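SnoaL-like domain-containing protein (Kribbella flavida, PDB 4LMI) is of unknown function but has a SnoaL-like fold of the NTF2 clan and is a putative ketosteroid isomerase. Local coordinates at residues B[92-97]-B[108-114]; B[68-72]-B[132-136]. All coordinates share one frame. Residue numbers count along the deposited sequence, not the author numbering.

Both contacts involve the same mixed beta-sheet, and their centres lie about 11 Å apart. Interaction 1 pairs its neighbouring strands 90-101 and 104-111, the two arms of a hairpin, close to the centre of the chain. Interaction 2 ties strand 65-75, at one edge of the sheet within this chain, to the C-terminal tail. Along the chain, both segments of interaction 1 fall between those of interaction 2. They meet where the tail packs against Val-93 and the loop after strand 104-111: Phe-136 CE2 is 3.2 Å from Pro-113 O, and Asp-134 CB is 3.9 Å from Val-93 CG2. Both touch the second subunit, so hairpin and tail share in the dimer interface.

Interaction 1 (B[92-97]-B[108-114]); sequences LVGVVF and VTDFWPE
Segments 92-97 and 108-111, parts of strands 90-101 and 104-111, run antiparallel, with short axes at 161° and 4.7 Å apart at closest approach; 112-114 is loop. In the hydrogen-bonded pairs, Val-95 N donates to Phe-111 O at 2.9 Å and Phe-111 N to Val-95 O at 2.8 Å; Phe-97 N donates to Thr-109 O at 2.8 Å and Thr-109 N to Phe-97 O at 2.9 Å. Val-96 and Asp-110 are the non-hydrogen-bonded pair between them, CA atoms 4.6 Å apart.

Val-95, Phe-97, Thr-109 and Phe-111 share one face. Both Phe are m with chi2 near -84°, and CE2 of Phe-97 lies 3.7 Å from CE2 of Phe-111. On the other face Val-96 is t, with CG1 3.9 Å from Val-108 CG1. Trp-112 is m with chi2 99°. Its ring lies against Gly-94, CE3 to CA 3.3 Å, where a beta carbon would clash. Trp-112 NE1 donates to Asp-110 OD2 at 3.0 Å; Tyr-39 also bonds this oxygen. Pro-113 CD sits 3.1 Å from Val-93 O. A buffer molecule, probably from the crystallisation liquor, lies about 4 Å from the Trp-112 side chain and may mark a pocket. This is a beta hairpin of the curved sheet of the NTF2-like fold.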
loop_
_atom_site.group_PDB
_atom_site.type_symbol
_atom_site.label_atom_id
_atom_site.label_comp_id
_atom_site.label_asym_id
_atom_site.label_seq_id
_atom_site.Cartn_x
_atom_site.Cartn_y
_atom_site.Cartn_z
ATOM N N LEU B 92 5.612 1.835 -13.134
ATOM C CA LEU B 92 5.088 0.979 -12.077
ATOM C C LEU B 92 4.775 1.799 -10.837
ATOM O O LEU B 92 5.235 2.931 -10.700
ATOM C CB LEU B 92 6.138 -0.066 -11.704
ATOM C CG LEU B 92 6.167 -1.381 -12.472
ATOM C CD1 LEU B 92 7.580 -1.673 -12.937
ATOM C CD2 LEU B 92 5.628 -2.508 -11.606
ATOM N N VAL B 93 3.996 1.214 -9.933
ATOM C CA VAL B 93 3.778 1.801 -8.613
ATOM C C VAL B 93 4.209 0.788 -7.557
ATOM O O VAL B 93 3.973 -0.417 -7.692
ATOM C CB VAL B 93 2.316 2.259 -8.402
ATOM C CG1 VAL B 93 2.051 2.624 -6.946
ATOM C CG2 VAL B 93 2.001 3.448 -9.301
ATOM N N GLY B 94 4.888 1.277 -6.530
ATOM C CA GLY B 94 5.216 0.448 -5.382
ATOM C C GLY B 94 4.485 0.962 -4.167
ATOM O O GLY B 94 4.289 2.164 -4.020
ATOM N N VAL B 95 4.049 0.041 -3.318
ATOM C CA VAL B 95 3.518 0.393 -2.017
ATOM C C VAL B 95 4.297 -0.466 -1.044
ATOM O O VAL B 95 4.275 -1.694 -1.135
ATOM C CB VAL B 95 2.007 0.128 -1.873
ATOM C CG1 VAL B 95 1.547 0.548 -0.485
ATOM C CG2 VAL B 95 1.213 0.876 -2.938
ATOM N N VAL B 96 4.993 0.195 -0.129
ATOM C CA VAL B 96 5.944 -0.464 0.759
ATOM C C VAL B 96 5.571 -0.202 2.214
ATOM O O VAL B 96 5.382 0.950 2.610
ATOM C CB VAL B 96 7.381 0.048 0.505
ATOM C CG1 VAL B 96 8.370 -0.621 1.454
ATOM C CG2 VAL B 96 7.796 -0.194 -0.941
ATOM N N PHE B 97 5.474 -1.270 3.004
ATOM C CA PHE B 97 5.266 -1.135 4.441
ATOM C C PHE B 97 6.573 -1.372 5.165
ATOM O O PHE B 97 7.248 -2.376 4.925
ATOM C CB PHE B 97 4.196 -2.100 4.949
ATOM C CG PHE B 97 2.816 -1.791 4.433
ATOM C CD1 PHE B 97 2.016 -0.843 5.068
ATOM C CD2 PHE B 97 2.320 -2.439 3.306
ATOM C CE1 PHE B 97 0.746 -0.555 4.591
ATOM C CE2 PHE B 97 1.047 -2.155 2.823
ATOM C CZ PHE B 97 0.260 -1.211 3.464
ATOM N N VAL B 108 10.504 -4.977 5.855
ATOM C CA VAL B 108 10.134 -4.306 4.608
ATOM C C VAL B 108 9.186 -5.253 3.894
ATOM O O VAL B 108 9.529 -6.406 3.671
ATOM C CB VAL B 108 11.369 -4.037 3.705
ATOM C CG1 VAL B 108 10.965 -3.420 2.368
ATOM C CG2 VAL B 108 12.388 -3.146 4.406
ATOM N N THR B 109 7.989 -4.782 3.558
ATOM C CA THR B 109 7.059 -5.579 2.762
ATOM C C THR B 109 6.684 -4.767 1.534
ATOM O O THR B 109 6.063 -3.707 1.656
ATOM C CB THR B 109 5.820 -6.002 3.585
ATOM O OG1 THR B 109 6.255 -6.744 4.729
ATOM C CG2 THR B 109 4.887 -6.887 2.769
ATOM N N ASP B 110 7.094 -5.274 0.369
ATOM C CA ASP B 110 6.960 -4.599 -0.924
ATOM C C ASP B 110 5.757 -5.134 -1.676
ATOM O O ASP B 110 5.585 -6.354 -1.780
ATOM C CB ASP B 110 8.183 -4.904 -1.802
ATOM C CG ASP B 110 9.309 -3.878 -1.676
ATOM O OD1 ASP B 110 9.403 -3.147 -0.668
ATOM O OD2 ASP B 110 10.142 -3.835 -2.614
ATOM N N PHE B 111 4.945 -4.221 -2.209
ATOM C CA PHE B 111 3.923 -4.538 -3.204
ATOM C C PHE B 111 4.222 -3.754 -4.472
ATOM O O PHE B 111 4.565 -2.569 -4.405
ATOM C CB PHE B 111 2.528 -4.155 -2.701
ATOM C CG PHE B 111 2.062 -4.967 -1.530
ATOM C CD1 PHE B 111 1.472 -6.217 -1.726
ATOM C CD2 PHE B 111 2.205 -4.483 -0.227
ATOM C CE1 PHE B 111 1.035 -6.973 -0.647
ATOM C CE2 PHE B 111 1.768 -5.236 0.857
ATOM C CZ PHE B 111 1.184 -6.484 0.644
ATOM N N TRP B 112 4.090 -4.413 -5.622
ATOM C CA TRP B 112 4.316 -3.765 -6.914
ATOM C C TRP B 112 3.128 -3.947 -7.813
ATOM O O TRP B 112 3.161 -4.780 -8.719
ATOM C CB TRP B 112 5.607 -4.279 -7.548
ATOM C CG TRP B 112 6.787 -3.917 -6.689
ATOM C CD1 TRP B 112 7.463 -4.725 -5.777
ATOM C CD2 TRP B 112 7.421 -2.600 -6.578
ATOM N NE1 TRP B 112 8.461 -4.020 -5.147
ATOM C CE2 TRP B 112 8.488 -2.740 -5.580
ATOM C CE3 TRP B 112 7.230 -1.368 -7.195
ATOM C CZ2 TRP B 112 9.316 -1.678 -5.236
ATOM C CZ3 TRP B 112 8.065 -0.305 -6.833
ATOM C CH2 TRP B 112 9.083 -0.459 -5.877
ATOM N N PRO B 113 2.045 -3.183 -7.557
ATOM C CA PRO B 113 0.855 -3.321 -8.391
ATOM C C PRO B 113 1.153 -2.888 -9.815
ATOM O O PRO B 113 1.900 -1.926 -10.027
ATOM C CB PRO B 113 -0.154 -2.367 -7.737
ATOM C CG PRO B 113 0.667 -1.413 -6.930
ATOM C CD PRO B 113 1.837 -2.219 -6.460
ATOM N N GLU B 114 0.596 -3.625 -10.771
ATOM C CA GLU B 114 0.745 -3.316 -12.196
ATOM C C GLU B 114 -0.613 -3.038 -12.812
ATOM O O GLU B 114 -1.634 -3.479 -12.285
ATOM C CB GLU B 114 1.427 -4.475 -12.926
ATOM C CG GLU B 114 2.831 -4.745 -12.416
ATOM C CD GLU B 114 3.551 -5.828 -13.181
ATOM O OE1 GLU B 114 3.180 -7.008 -13.034
ATOM O OE2 GLU B 114 4.503 -5.495 -13.915
HETATM O O HOH W 1 6.744 -4.662 6.784
#

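Interaction 2 (B[68-72]-B[132-136]); sequences TVTRL and ELDRF
Segment 68-72 is part of strand 65-75, while 132-136 is irregular tail. The closest CA atoms, of Thr-70 and Leu-133, are 6.8 Å apart, so no backbone pairing forms, and side chains make most of the contact. Thr-70 has phi/psi of -110/-31° and Arg-71 of -141/146°. Both face Ser-82 on the adjoining strand, which makes a classic beta bulge. Leu-133 is at -103/-30°, and Asp-134 is extended at -99/122°.

Thr-70 points its CB toward the tail, and Arg-71 sends its side chain there from a sideways start. Arg-71 is m, t, t along chi1 to chi3, with chi4 79°. Its guanidinium meets the carboxylate of Asp-134, which is m with chi2 -74°. NH1 of Arg-71 donates to OD1 of Asp-134 at 2.8 Å, and NH2 to OD2 at 2.8 Å. The result is a bidentate salt bridge. It joins the C-terminal tail to an outer strand of the NTF2-like sheet, within the dimer interface. Phe-97 of the second subunit makes a cation-pi contact with the same Arg-71, and Phe-111 of that subunit packs on Asp-134.

Leu-133 is m, t and lies over one face of the guanidinium, CD1 to Arg-71 NH2 4.0 Å. Thr-70 is p. Its OG1 bonds to Ser-82 and donates to a water at 2.6 Å. The water donates in turn to Asp-134 OD1 at 2.8 Å, and so bridges Thr-70 OG1 and Asp-134 OD1, which are 4.2 Å apart. Thr-70 CG2 lies 3.9 Å from Leu-133 O, which accepts a hydrogen bond from Asn-84.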
loop_
_atom_site.group_PDB
_atom_site.type_symbol
_atom_site.label_atom_id
_atom_site.label_comp_id
_atom_site.label_asym_id
_atom_site.label_seq_id
_atom_site.Cartn_x
_atom_site.Cartn_y
_atom_site.Cartn_z
ATOM N N THR B 68 10.248 7.744 -7.169
ATOM C CA THR B 68 9.844 9.022 -6.604
ATOM C C THR B 68 8.744 8.732 -5.597
ATOM O O THR B 68 7.726 8.126 -5.942
ATOM C CB THR B 68 9.308 9.975 -7.690
ATOM O OG1 THR B 68 10.295 10.133 -8.712
ATOM C CG2 THR B 68 8.974 11.342 -7.102
ATOM N N VAL B 69 8.959 9.146 -4.352
ATOM C CA VAL B 69 7.964 8.963 -3.300
ATOM C C VAL B 69 6.739 9.841 -3.589
ATOM O O VAL B 69 6.876 11.034 -3.873
ATOM C CB VAL B 69 8.550 9.286 -1.908
ATOM C CG1 VAL B 69 7.454 9.302 -0.851
ATOM C CG2 VAL B 69 9.643 8.281 -1.539
ATOM N N THR B 70 5.551 9.239 -3.534
ATOM C CA THR B 70 4.297 9.961 -3.803
ATOM C C THR B 70 3.444 10.148 -2.551
ATOM O O THR B 70 2.708 11.135 -2.430
ATOM C CB THR B 70 3.463 9.273 -4.902
ATOM O OG1 THR B 70 3.350 7.869 -4.618
ATOM C CG2 THR B 70 4.128 9.458 -6.254
ATOM N N ARG B 71 3.535 9.190 -1.630
ATOM C CA ARG B 71 2.896 9.305 -0.321
ATOM C C ARG B 71 3.835 8.726 0.706
ATOM O O ARG B 71 4.549 7.758 0.426
ATOM C CB ARG B 71 1.582 8.524 -0.252
ATOM C CG ARG B 71 0.526 8.888 -1.280
ATOM C CD ARG B 71 -0.677 7.976 -1.108
ATOM N NE ARG B 71 -1.671 8.135 -2.165
ATOM C CZ ARG B 71 -1.582 7.613 -3.387
ATOM N NH1 ARG B 71 -0.526 6.892 -3.738
ATOM N NH2 ARG B 71 -2.562 7.821 -4.267
ATOM N N LEU B 72 3.829 9.312 1.897
ATOM C CA LEU B 72 4.600 8.767 3.006
ATOM C C LEU B 72 3.831 8.954 4.310
ATOM O O LEU B 72 3.696 10.073 4.810
ATOM C CB LEU B 72 5.996 9.409 3.078
ATOM C CG LEU B 72 7.086 8.679 3.884
ATOM C CD1 LEU B 72 8.470 9.166 3.484
ATOM C CD2 LEU B 72 6.896 8.818 5.393
ATOM N N GLU B 132 -4.487 10.603 -10.437
ATOM C CA GLU B 132 -3.864 11.889 -10.137
ATOM C C GLU B 132 -2.364 11.788 -9.800
ATOM O O GLU B 132 -1.543 12.476 -10.410
ATOM C CB GLU B 132 -4.629 12.592 -9.013
ATOM C CG GLU B 132 -4.315 14.073 -8.867
ATOM C CD GLU B 132 -4.922 14.687 -7.619
ATOM O OE1 GLU B 132 -5.305 13.932 -6.700
ATOM O OE2 GLU B 132 -5.013 15.930 -7.552
ATOM N N LEU B 133 -2.016 10.924 -8.847
ATOM C CA LEU B 133 -0.639 10.844 -8.331
ATOM C C LEU B 133 0.153 9.650 -8.858
ATOM O O LEU B 133 1.381 9.711 -8.975
ATOM C CB LEU B 133 -0.639 10.783 -6.796
ATOM C CG LEU B 133 -1.267 11.892 -5.948
ATOM C CD1 LEU B 133 -1.172 11.515 -4.472
ATOM C CD2 LEU B 133 -0.610 13.243 -6.199
ATOM N N ASP B 134 -0.558 8.568 -9.162
ATOM C CA ASP B 134 0.055 7.268 -9.421
ATOM C C ASP B 134 0.191 6.995 -10.915
ATOM O O ASP B 134 -0.805 6.978 -11.647
ATOM C CB ASP B 134 -0.762 6.175 -8.726
ATOM C CG ASP B 134 -1.016 6.487 -7.256
ATOM O OD1 ASP B 134 -0.068 6.367 -6.446
ATOM O OD2 ASP B 134 -2.157 6.865 -6.914
ATOM N N ARG B 135 1.429 6.769 -11.354
ATOM C CA ARG B 135 1.752 6.721 -12.780
ATOM C C ARG B 135 1.984 5.310 -13.321
ATOM O O ARG B 135 2.979 4.660 -13.002
ATOM C CB ARG B 135 2.966 7.616 -13.090
ATOM C CG ARG B 135 2.766 9.101 -12.796
ATOM C CD ARG B 135 2.166 9.876 -13.972
ATOM N NE ARG B 135 0.820 9.424 -14.339
ATOM C CZ ARG B 135 -0.302 9.746 -13.691
ATOM N NH1 ARG B 135 -1.465 9.268 -14.118
ATOM N NH2 ARG B 135 -0.275 10.534 -12.616
ATOM N N PHE B 136 1.046 4.842 -14.138
ATOM C CA PHE B 136 1.231 3.613 -14.902
ATOM C C PHE B 136 1.428 3.986 -16.372
ATOM O O PHE B 136 1.813 3.154 -17.196
ATOM C CB PHE B 136 0.040 2.670 -14.707
ATOM C CG PHE B 136 -0.096 2.143 -13.299
ATOM C CD1 PHE B 136 -0.831 2.841 -12.344
ATOM C CD2 PHE B 136 0.508 0.946 -12.926
ATOM C CE1 PHE B 136 -0.956 2.358 -11.045
ATOM C CE2 PHE B 136 0.386 0.459 -11.629
ATOM C CZ PHE B 136 -0.349 1.165 -10.688
HETATM O O HOH W 2 2.703 6.313 -6.549
#